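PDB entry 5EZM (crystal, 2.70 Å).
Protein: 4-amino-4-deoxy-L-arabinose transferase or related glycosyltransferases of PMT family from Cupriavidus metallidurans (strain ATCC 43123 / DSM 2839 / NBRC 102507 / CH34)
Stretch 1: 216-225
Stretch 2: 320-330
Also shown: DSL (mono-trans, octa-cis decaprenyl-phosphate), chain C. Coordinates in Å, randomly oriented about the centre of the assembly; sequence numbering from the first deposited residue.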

# COMPACT_ATOMS: atom_id res chain seq x y z
N LEU A 216 2.29 -22.16 3.95
CA LEU A 216 0.93 -22.46 4.36
C LEU A 216 0.07 -22.83 3.15
O LEU A 216 -0.41 -23.97 3.04
CB LEU A 216 0.33 -21.26 5.10
CG LEU A 216 -1.16 -21.32 5.43
CD1 LEU A 216 -1.45 -22.43 6.44
CD2 LEU A 216 -1.66 -19.98 5.94
N VAL A 217 -0.07 -21.89 2.21
CA VAL A 217 -0.82 -22.16 0.99
C VAL A 217 -0.31 -23.41 0.30
O VAL A 217 -1.08 -24.15 -0.33
CB VAL A 217 -0.77 -20.93 0.05
CG1 VAL A 217 -1.45 -21.23 -1.27
CG2 VAL A 217 -1.41 -19.73 0.72
N LEU A 218 0.98 -23.70 0.43
CA LEU A 218 1.52 -24.92 -0.15
C LEU A 218 0.97 -26.15 0.57
O LEU A 218 0.35 -27.02 -0.06
CB LEU A 218 3.05 -24.90 -0.11
CG LEU A 218 3.75 -26.09 -0.77
CD1 LEU A 218 3.16 -26.37 -2.14
CD2 LEU A 218 5.24 -25.82 -0.88
N VAL A 219 1.16 -26.22 1.89
CA VAL A 219 0.80 -27.45 2.60
C VAL A 219 -0.69 -27.71 2.49
O VAL A 219 -1.12 -28.83 2.18
CB VAL A 219 1.28 -27.42 4.07
CG1 VAL A 219 2.80 -27.45 4.13
CG2 VAL A 219 0.75 -26.20 4.80
N VAL A 220 -1.51 -26.67 2.68
CA VAL A 220 -2.95 -26.79 2.49
C VAL A 220 -3.25 -27.40 1.12
O VAL A 220 -4.03 -28.35 1.01
CB VAL A 220 -3.63 -25.42 2.64
CG1 VAL A 220 -5.13 -25.54 2.41
CG2 VAL A 220 -3.36 -24.85 4.02
N TYR A 221 -2.59 -26.89 0.08
CA TYR A 221 -2.76 -27.46 -1.25
C TYR A 221 -2.48 -28.96 -1.24
O TYR A 221 -3.33 -29.76 -1.65
CB TYR A 221 -1.86 -26.74 -2.26
CG TYR A 221 -1.98 -27.28 -3.67
CD1 TYR A 221 -3.00 -26.86 -4.50
CD2 TYR A 221 -1.07 -28.21 -4.15
CE1 TYR A 221 -3.11 -27.35 -5.79
CE2 TYR A 221 -1.17 -28.71 -5.44
CZ TYR A 221 -2.20 -28.28 -6.25
OH TYR A 221 -2.31 -28.77 -7.54
N THR A 222 -1.32 -29.35 -0.73
CA THR A 222 -0.96 -30.77 -0.75
C THR A 222 -1.86 -31.61 0.15
O THR A 222 -1.80 -32.84 0.07
CB THR A 222 0.50 -30.96 -0.35
OG1 THR A 222 0.66 -30.72 1.05
CG2 THR A 222 1.39 -30.00 -1.13
N LEU A 223 -2.68 -30.98 1.00
CA LEU A 223 -3.65 -31.73 1.78
C LEU A 223 -4.97 -31.89 1.05
O LEU A 223 -5.68 -32.88 1.28
CB LEU A 223 -3.89 -31.05 3.13
CG LEU A 223 -2.67 -30.96 4.05
CD1 LEU A 223 -3.05 -30.36 5.40
CD2 LEU A 223 -2.02 -32.32 4.22
N VAL A 224 -5.30 -30.96 0.16
CA VAL A 224 -6.57 -31.04 -0.56
C VAL A 224 -6.43 -31.93 -1.78
O VAL A 224 -7.33 -32.74 -2.08
CB VAL A 224 -7.06 -29.63 -0.93
CG1 VAL A 224 -8.39 -29.70 -1.66
CG2 VAL A 224 -7.18 -28.77 0.32
N THR A 225 -5.32 -31.82 -2.50
CA THR A 225 -5.11 -32.61 -3.71
C THR A 225 -4.34 -33.90 -3.45
O THR A 225 -4.39 -34.81 -4.28
CB THR A 225 -4.37 -31.77 -4.76
OG1 THR A 225 -4.33 -32.50 -6.00
CG2 THR A 225 -2.95 -31.48 -4.31
N ARG A 320 -2.62 -32.95 -13.73
CA ARG A 320 -1.80 -33.11 -12.54
C ARG A 320 -1.91 -31.89 -11.63
O ARG A 320 -2.63 -31.90 -10.63
CB ARG A 320 -0.33 -33.35 -12.91
N PHE A 321 -1.17 -30.84 -11.98
CA PHE A 321 -1.18 -29.61 -11.21
C PHE A 321 -2.42 -28.80 -11.55
O PHE A 321 -2.71 -28.54 -12.72
CB PHE A 321 0.09 -28.81 -11.51
CG PHE A 321 0.24 -27.57 -10.67
CD1 PHE A 321 0.82 -27.64 -9.42
CD2 PHE A 321 -0.20 -26.35 -11.14
CE1 PHE A 321 0.95 -26.51 -8.64
CE2 PHE A 321 -0.06 -25.21 -10.37
CZ PHE A 321 0.52 -25.29 -9.12
N ARG A 322 -3.16 -28.39 -10.51
CA ARG A 322 -4.40 -27.65 -10.70
C ARG A 322 -4.17 -26.17 -10.37
O ARG A 322 -4.16 -25.80 -9.19
CB ARG A 322 -5.51 -28.23 -9.81
N PRO A 323 -4.00 -25.30 -11.37
CA PRO A 323 -3.63 -23.90 -11.08
C PRO A 323 -4.73 -23.10 -10.40
O PRO A 323 -4.47 -22.42 -9.40
CB PRO A 323 -3.31 -23.34 -12.47
CG PRO A 323 -4.09 -24.19 -13.42
CD PRO A 323 -4.09 -25.57 -12.82
N ALA A 324 -5.95 -23.14 -10.94
CA ALA A 324 -7.05 -22.39 -10.34
C ALA A 324 -7.26 -22.78 -8.89
O ALA A 324 -7.53 -21.92 -8.04
CB ALA A 324 -8.33 -22.60 -11.15
N LEU A 325 -7.15 -24.07 -8.58
CA LEU A 325 -7.22 -24.51 -7.18
C LEU A 325 -6.09 -23.90 -6.36
O LEU A 325 -6.29 -23.57 -5.18
CB LEU A 325 -7.18 -26.04 -7.11
CG LEU A 325 -7.10 -26.68 -5.73
CD1 LEU A 325 -8.33 -26.37 -4.90
CD2 LEU A 325 -6.91 -28.19 -5.85
N MET A 326 -4.91 -23.74 -6.95
CA MET A 326 -3.80 -23.12 -6.23
C MET A 326 -4.09 -21.66 -5.93
O MET A 326 -3.79 -21.17 -4.83
CB MET A 326 -2.51 -23.26 -7.02
CG MET A 326 -1.31 -22.61 -6.36
SD MET A 326 -0.78 -23.48 -4.87
CE MET A 326 -0.13 -24.99 -5.57
N ALA A 327 -4.67 -20.93 -6.89
CA ALA A 327 -5.03 -19.54 -6.64
C ALA A 327 -6.12 -19.44 -5.58
O ALA A 327 -6.08 -18.56 -4.72
CB ALA A 327 -5.48 -18.87 -7.94
N GLY A 328 -7.11 -20.33 -5.64
CA GLY A 328 -8.18 -20.30 -4.66
C GLY A 328 -7.70 -20.61 -3.25
O GLY A 328 -8.12 -19.96 -2.29
N ILE A 329 -6.81 -21.60 -3.11
CA ILE A 329 -6.24 -21.89 -1.80
C ILE A 329 -5.34 -20.75 -1.35
O ILE A 329 -5.24 -20.47 -0.15
CB ILE A 329 -5.49 -23.24 -1.85
CG1 ILE A 329 -6.48 -24.38 -2.08
CG2 ILE A 329 -4.71 -23.47 -0.56
CD1 ILE A 329 -5.83 -25.75 -2.15
N TRP A 330 -4.69 -20.06 -2.29
CA TRP A 330 -3.96 -18.85 -1.96
C TRP A 330 -4.87 -17.82 -1.30
O TRP A 330 -4.66 -17.44 -0.14
CB TRP A 330 -3.33 -18.29 -3.24
CG TRP A 330 -2.48 -17.07 -3.07
CD1 TRP A 330 -2.90 -15.77 -3.03
CD2 TRP A 330 -1.05 -17.04 -2.97
NE1 TRP A 330 -1.82 -14.93 -2.88
CE2 TRP A 330 -0.67 -15.68 -2.84
CE3 TRP A 330 -0.05 -18.02 -2.96
CZ2 TRP A 330 0.65 -15.29 -2.71
CZ3 TRP A 330 1.26 -17.62 -2.82
CH2 TRP A 330 1.60 -16.27 -2.70
C21 DSL C . 1.53 -21.40 -3.21
C22 DSL C . 2.97 -21.09 -3.57
C23 DSL C . 3.28 -19.95 -4.54
C24 DSL C . 3.97 -21.81 -3.04
C25 DSL C . 5.44 -21.50 -3.41
C26 DSL C . 6.28 -21.52 -2.10
C27 DSL C . 7.45 -22.55 -2.23
C28 DSL C . 8.00 -22.92 -3.63
C29 DSL C . 7.97 -23.11 -1.12
C30 DSL C . 7.42 -22.74 0.28
C31 DSL C . 7.63 -23.93 1.28
C32 DSL C . 8.36 -23.42 2.57
C33 DSL C . 9.89 -23.23 2.57
C34 DSL C . 7.65 -23.16 3.69

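This is an apolar helix-helix crossing, knitted together by one isoleucine knob and one long tyrosine, and fastened at the start of the second helix by a single hydrogen bond. The helix carrying V217 to V224 and the one that starts at P323 run at 127° between their N-to-C directions, closer to antiparallel than parallel, and their axes approach to 9.4 Å. The backbones draw nearest where V217 faces W330, with CA of V217 5.4 Å from CA of W330. There V217 CG1 lies 3.5 Å from W330 CA, so a short branched side chain packs directly on the neighboring main chain.

The central rule is knob into hole. I329 sits among V217, V220, Y221 and V224, residues spaced by three and four along the first helix and therefore clustered on one side of it. Its branches reach different parts of that hole: CG2 lies 3.6 Å from V220 CG1 and 4.0 Å from V217 CG1, while CD1 lies 3.8 Å from Y221 CD1 and 4.1 Å from V224 CG2. Each of the three valines points its CA-to-CB bond toward the other stretch and holds chi1 in t.

Y221 covers the longer reach. Its CA-to-CB bond points sideways, yet with chi1 at 180° the ring extends along the second stretch to the segment just before the helix. M326 places its methyl over one face of the ring: CE is 3.5 Å from the ring centroid of Y221 and 10° off the normal, a CH-pi contact in which a weakly polarized methyl, next to sulfur, meets the pi cloud. L325 CD2 adds an apolar contact 3.9 Å from Y221 CE1, and the F321 ring lies obliquely nearby, its CE1 4.3 Å from Y221 CZ.

At the tip of this side chain, the hydroxyl finds a polar partner. R322 N donates to Y221 OH at 3.1 Å, nearly straight at 172°. R322 occupies the N-cap position, so a phenol from the first helix ties down the backbone just ahead of the second. The bond needs nothing from the arginine side chain, which is not modelled beyond CB.

The decaprenyl-phosphate lines the V217 end of the crossing. Its C21 is 3.5 Å from M326 SD and 3.6 Å from V217 CG1, and its C23 is 3.5 Å from W330 CZ3. M326 thus serves two surfaces, with CE on the tyrosine and SD against the lipid, and V217 likewise touches both helix and lipid.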